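Local atomic coordinates of translocator protein BipD (Burkholderia pseudomallei, PDB entry 3NFT), a protein that is required for epithelial cell invasion and survival inside host cells, and probably regulates the secretion of the type III effectors BipB and BipC. Residues Ala73-Arg86 / Val144-Asp156. Numbering follows the deposited sequence.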
loop_
_atom_site.group_PDB
_atom_site.type_symbol
_atom_site.label_atom_id
_atom_site.label_comp_id
_atom_site.label_asym_id
_atom_site.label_seq_id
_atom_site.Cartn_x
_atom_site.Cartn_y
_atom_site.Cartn_z
ATOM N N ALA A 73 -14.487 43.415 7.765
ATOM C CA ALA A 73 -14.778 42.046 7.441
ATOM C C ALA A 73 -15.823 41.435 8.365
ATOM O O ALA A 73 -15.728 41.554 9.585
ATOM C CB ALA A 73 -13.452 41.200 7.516
ATOM N N ASN A 74 -16.766 40.687 7.794
ATOM C CA ASN A 74 -17.674 39.810 8.522
ATOM C C ASN A 74 -16.886 38.552 8.813
ATOM O O ASN A 74 -16.693 37.690 7.960
ATOM C CB ASN A 74 -18.945 39.514 7.686
ATOM C CG ASN A 74 -19.871 38.533 8.341
ATOM O OD1 ASN A 74 -19.590 38.031 9.431
ATOM N ND2 ASN A 74 -21.019 38.231 7.666
ATOM N N LEU A 75 -16.374 38.459 10.033
ATOM C CA LEU A 75 -15.449 37.362 10.340
ATOM C C LEU A 75 -16.140 35.990 10.403
ATOM O O LEU A 75 -15.477 34.951 10.370
ATOM C CB LEU A 75 -14.701 37.640 11.652
ATOM C CG LEU A 75 -13.909 38.925 11.703
ATOM C CD1 LEU A 75 -13.402 39.167 13.150
ATOM C CD2 LEU A 75 -12.739 38.872 10.710
ATOM N N THR A 76 -17.463 35.986 10.532
ATOM C CA THR A 76 -18.176 34.718 10.592
ATOM C C THR A 76 -18.009 33.896 9.304
ATOM O O THR A 76 -18.201 32.676 9.338
ATOM C CB THR A 76 -19.674 34.882 10.874
ATOM O OG1 THR A 76 -20.368 35.393 9.715
ATOM C CG2 THR A 76 -19.892 35.821 12.095
ATOM N N VAL A 77 -17.726 34.548 8.177
ATOM C CA VAL A 77 -17.470 33.802 6.958
ATOM C C VAL A 77 -16.264 32.875 7.118
ATOM O O VAL A 77 -16.192 31.770 6.581
ATOM C CB VAL A 77 -17.272 34.801 5.783
ATOM C CG1 VAL A 77 -17.084 34.083 4.457
ATOM C CG2 VAL A 77 -18.459 35.811 5.721
ATOM N N PHE A 78 -15.275 33.342 7.854
ATOM C CA PHE A 78 -14.127 32.526 8.125
ATOM C C PHE A 78 -14.444 31.367 9.059
ATOM O O PHE A 78 -13.919 30.269 8.885
ATOM C CB PHE A 78 -12.998 33.385 8.735
ATOM C CG PHE A 78 -12.517 34.517 7.861
ATOM C CD1 PHE A 78 -13.258 35.709 7.772
ATOM C CD2 PHE A 78 -11.370 34.407 7.058
ATOM C CE1 PHE A 78 -12.878 36.744 6.960
ATOM C CE2 PHE A 78 -10.972 35.467 6.254
ATOM C CZ PHE A 78 -11.724 36.639 6.196
ATOM N N ASP A 79 -15.280 31.617 10.073
ATOM C CA ASP A 79 -15.776 30.554 10.935
ATOM C C ASP A 79 -16.497 29.479 10.138
ATOM O O ASP A 79 -16.258 28.299 10.328
ATOM C CB ASP A 79 -16.712 31.091 12.015
ATOM C CG ASP A 79 -16.042 32.116 12.915
ATOM O OD1 ASP A 79 -14.945 31.807 13.476
ATOM O OD2 ASP A 79 -16.611 33.230 13.055
ATOM N N ASP A 80 -17.336 29.896 9.200
ATOM C CA ASP A 80 -18.103 28.959 8.396
ATOM C C ASP A 80 -17.116 28.066 7.625
ATOM O O ASP A 80 -17.341 26.872 7.471
ATOM C CB ASP A 80 -18.964 29.698 7.357
ATOM C CG ASP A 80 -20.166 30.458 7.943
ATOM O OD1 ASP A 80 -20.602 30.167 9.060
ATOM O OD2 ASP A 80 -20.712 31.337 7.215
ATOM N N ALA A 81 -16.036 28.657 7.100
ATOM C CA ALA A 81 -15.044 27.866 6.353
ATOM C C ALA A 81 -14.338 26.855 7.268
ATOM O O ALA A 81 -14.147 25.710 6.911
ATOM C CB ALA A 81 -14.045 28.740 5.671
ATOM N N ARG A 82 -13.922 27.306 8.450
ATOM C CA ARG A 82 -13.255 26.414 9.390
ATOM C C ARG A 82 -14.172 25.245 9.771
ATOM O O ARG A 82 -13.730 24.088 9.826
ATOM C CB ARG A 82 -12.833 27.198 10.620
ATOM C CG ARG A 82 -11.716 28.171 10.287
ATOM C CD ARG A 82 -11.474 29.167 11.425
ATOM N NE ARG A 82 -11.214 28.445 12.661
ATOM C CZ ARG A 82 -11.365 28.926 13.881
ATOM N NH1 ARG A 82 -11.764 30.177 14.081
ATOM N NH2 ARG A 82 -11.068 28.143 14.912
ATOM N N VAL A 83 -15.436 25.536 10.034
ATOM C CA VAL A 83 -16.414 24.496 10.368
ATOM C C VAL A 83 -16.590 23.477 9.227
ATOM O O VAL A 83 -16.615 22.244 9.444
ATOM C CB VAL A 83 -17.770 25.116 10.732
ATOM C CG1 VAL A 83 -18.849 24.041 10.788
ATOM C CG2 VAL A 83 -17.647 25.859 12.068
ATOM N N ALA A 84 -16.641 23.986 8.003
ATOM C CA ALA A 84 -16.841 23.133 6.847
ATOM C C ALA A 84 -15.612 22.256 6.588
ATOM O O ALA A 84 -15.748 21.102 6.213
ATOM C CB ALA A 84 -17.187 23.959 5.625
ATOM N N VAL A 85 -14.405 22.785 6.827
ATOM C CA VAL A 85 -13.201 22.027 6.597
ATOM C C VAL A 85 -13.145 20.874 7.607
ATOM O O VAL A 85 -12.831 19.733 7.251
ATOM C CB VAL A 85 -11.956 22.903 6.717
ATOM C CG1 VAL A 85 -10.723 22.058 6.788
ATOM C CG2 VAL A 85 -11.861 23.888 5.513
ATOM N N ARG A 86 -13.454 21.178 8.870
ATOM C CA ARG A 86 -13.535 20.153 9.918
ATOM C C ARG A 86 -14.563 19.080 9.579
ATOM O O ARG A 86 -14.280 17.888 9.662
ATOM C CB ARG A 86 -13.899 20.787 11.268
ATOM C CG ARG A 86 -12.778 21.552 11.913
ATOM C CD ARG A 86 -13.031 21.776 13.434
ATOM N NE ARG A 86 -12.950 23.197 13.806
ATOM C CZ ARG A 86 -13.983 24.043 13.847
ATOM N NH1 ARG A 86 -15.213 23.632 13.548
ATOM N NH2 ARG A 86 -13.792 25.314 14.210
ATOM N N VAL A 144 -5.172 23.614 7.092
ATOM C CA VAL A 144 -6.157 24.580 6.603
ATOM C C VAL A 144 -6.908 25.296 7.723
ATOM O O VAL A 144 -7.136 26.494 7.610
ATOM C CB VAL A 144 -7.091 23.940 5.571
ATOM C CG1 VAL A 144 -8.223 24.902 5.211
ATOM C CG2 VAL A 144 -6.263 23.566 4.349
ATOM N N GLU A 145 -7.259 24.590 8.806
ATOM C CA GLU A 145 -7.864 25.223 10.002
ATOM C C GLU A 145 -6.969 26.324 10.539
ATOM O O GLU A 145 -7.416 27.431 10.780
ATOM C CB GLU A 145 -8.073 24.204 11.136
ATOM C CG GLU A 145 -8.214 24.792 12.602
ATOM C CD GLU A 145 -9.509 25.512 12.839
ATOM O OE1 GLU A 145 -9.699 26.085 13.940
ATOM O OE2 GLU A 145 -10.355 25.491 11.926
ATOM N N GLY A 146 -5.699 26.008 10.712
ATOM C CA GLY A 146 -4.767 26.979 11.290
ATOM C C GLY A 146 -4.530 28.168 10.387
ATOM O O GLY A 146 -4.517 29.328 10.816
ATOM N N LEU A 147 -4.320 27.898 9.111
ATOM C CA LEU A 147 -4.098 28.987 8.178
ATOM C C LEU A 147 -5.352 29.855 8.042
ATOM O O LEU A 147 -5.250 31.060 7.865
ATOM C CB LEU A 147 -3.591 28.476 6.839
ATOM C CG LEU A 147 -2.057 28.341 6.718
ATOM C CD1 LEU A 147 -1.353 29.684 6.635
ATOM C CD2 LEU A 147 -1.437 27.530 7.868
ATOM N N THR A 148 -6.528 29.244 8.123
ATOM C CA THR A 148 -7.745 30.031 8.026
ATOM C C THR A 148 -7.948 30.865 9.291
ATOM O O THR A 148 -8.427 31.990 9.233
ATOM C CB THR A 148 -8.976 29.153 7.714
ATOM O OG1 THR A 148 -8.727 28.428 6.491
ATOM C CG2 THR A 148 -10.240 30.005 7.570
ATOM N N LYS A 149 -7.578 30.315 10.447
ATOM C CA LYS A 149 -7.594 31.123 11.654
ATOM C C LYS A 149 -6.664 32.329 11.566
ATOM O O LYS A 149 -7.012 33.451 11.966
ATOM C CB LYS A 149 -7.230 30.250 12.850
ATOM C CG LYS A 149 -7.145 31.016 14.119
ATOM C CD LYS A 149 -8.453 31.576 14.615
ATOM C CE LYS A 149 -8.327 31.906 16.112
ATOM N NZ LYS A 149 -9.372 32.822 16.583
ATOM N N TYR A 150 -5.460 32.106 11.057
ATOM C CA TYR A 150 -4.534 33.198 10.763
ATOM C C TYR A 150 -5.147 34.248 9.853
ATOM O O TYR A 150 -5.117 35.439 10.120
ATOM C CB TYR A 150 -3.285 32.629 10.136
ATOM C CG TYR A 150 -2.418 33.562 9.306
ATOM C CD1 TYR A 150 -1.798 34.686 9.862
ATOM C CD2 TYR A 150 -2.153 33.284 7.984
ATOM C CE1 TYR A 150 -0.979 35.484 9.111
ATOM C CE2 TYR A 150 -1.331 34.090 7.215
ATOM C CZ TYR A 150 -0.739 35.198 7.783
ATOM O OH TYR A 150 0.102 35.979 7.030
ATOM N N PHE A 151 -5.730 33.756 8.759
ATOM C CA PHE A 151 -6.337 34.604 7.725
ATOM C C PHE A 151 -7.436 35.451 8.362
ATOM O O PHE A 151 -7.516 36.641 8.112
ATOM C CB PHE A 151 -6.863 33.673 6.631
ATOM C CG PHE A 151 -7.213 34.322 5.313
ATOM C CD1 PHE A 151 -6.381 35.239 4.695
ATOM C CD2 PHE A 151 -8.365 33.889 4.636
ATOM C CE1 PHE A 151 -6.680 35.759 3.435
ATOM C CE2 PHE A 151 -8.657 34.382 3.377
ATOM C CZ PHE A 151 -7.829 35.319 2.781
ATOM N N GLN A 152 -8.252 34.806 9.210
ATOM C CA GLN A 152 -9.292 35.440 9.985
ATOM C C GLN A 152 -8.758 36.502 10.909
ATOM O O GLN A 152 -9.318 37.587 11.016
ATOM C CB GLN A 152 -10.112 34.393 10.754
ATOM C CG GLN A 152 -11.323 34.886 11.521
ATOM C CD GLN A 152 -12.127 33.723 12.105
ATOM O OE1 GLN A 152 -11.682 32.575 12.092
ATOM N NE2 GLN A 152 -13.315 33.996 12.590
ATOM N N SER A 153 -7.652 36.195 11.586
ATOM C CA SER A 153 -7.099 37.130 12.557
ATOM C C SER A 153 -6.528 38.370 11.857
ATOM O O SER A 153 -6.573 39.473 12.396
ATOM C CB SER A 153 -6.032 36.446 13.427
ATOM O OG SER A 153 -4.852 36.173 12.698
ATOM N N VAL A 154 -6.029 38.198 10.626
ATOM C CA VAL A 154 -5.554 39.324 9.815
ATOM C C VAL A 154 -6.753 40.172 9.370
ATOM O O VAL A 154 -6.751 41.374 9.480
ATOM C CB VAL A 154 -4.698 38.856 8.636
ATOM C CG1 VAL A 154 -4.312 40.025 7.733
ATOM C CG2 VAL A 154 -3.432 38.109 9.110
ATOM N N ALA A 155 -7.825 39.517 8.941
ATOM C CA ALA A 155 -9.054 40.263 8.641
ATOM C C ALA A 155 -9.591 41.042 9.823
ATOM O O ALA A 155 -10.062 42.168 9.678
ATOM C CB ALA A 155 -10.111 39.318 8.060
ATOM N N ASP A 156 -9.491 40.444 11.013
ATOM C CA ASP A 156 -9.966 41.038 12.245
ATOM C C ASP A 156 -9.133 42.300 12.538
ATOM O O ASP A 156 -9.668 43.378 12.754
ATOM C CB ASP A 156 -9.814 40.005 13.366
ATOM C CG ASP A 156 -10.528 40.374 14.653
ATOM O OD1 ASP A 156 -11.137 41.449 14.789
ATOM O OD2 ASP A 156 -10.456 39.523 15.581
HETATM O O HOH W 1 -11.199 23.926 10.174
#
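Phe-78 and Arg-82, one turn apart on helix 76-103, enter helix 121-160 as knobs into holes, in an almost exactly antiparallel pairing: the axes of segments 76-86 and 144-156 run at 178° to each other. Phe-78 is the apolar knob, set among Thr-148, Phe-151, Gln-152 and Ala-155. One face of its ring receives CA of Gln-152 in a CH-pi contact, and its edge turns toward the face of Phe-151, CE2 coming 3.5 Å from Phe-151 CD2 in an offset edge-to-face pair. The small Ala-155 lets the broad ring come close, with its CB 3.6 Å from Phe-78 CZ; Leu-75 CD2 packs on the same methyl.

Gln-152 suits the border between the apolar and charged parts because its methylenes lie along Phe-78 while its amide can both donate and accept. Extended beyond CG, which lies anti to the backbone N (chi1 -175°), it delivers both ends of that amide: NE2 gives a nearly straight bond to Asp-79 OD1 (2.9 Å), meeting it from above the carboxylate plane, while OE1 accepts from Arg-82 NH1 at 3.1 Å.

Bent at chi3 (55°), Arg-82 forms a side-on salt bridge with Glu-145, Arg-82 NH2 bonding Glu-145 OE1 at 2.7 Å on the syn side and Arg-82 NE bonding Glu-145 OE2 at 3.2 Å. Its methylene CG rests on Thr-148 CG2, and CD of Lys-149 lies over one guanidinium face, offset toward its rim. A water links Glu-145 OE2 to Arg-82 O. Further along, Val-85 CG2 meets Val-144 CG1 at 3.8 Å.

Both valines also touch Tyr-272 of helix 244-295, while helix 41-56 packs Ala-50 against Phe-78 and stacks Phe-54 on Phe-151. Segment 144-156, itself in the predicted coiled coil 120-164, thus pairs with 73-86 inside a helical bundle.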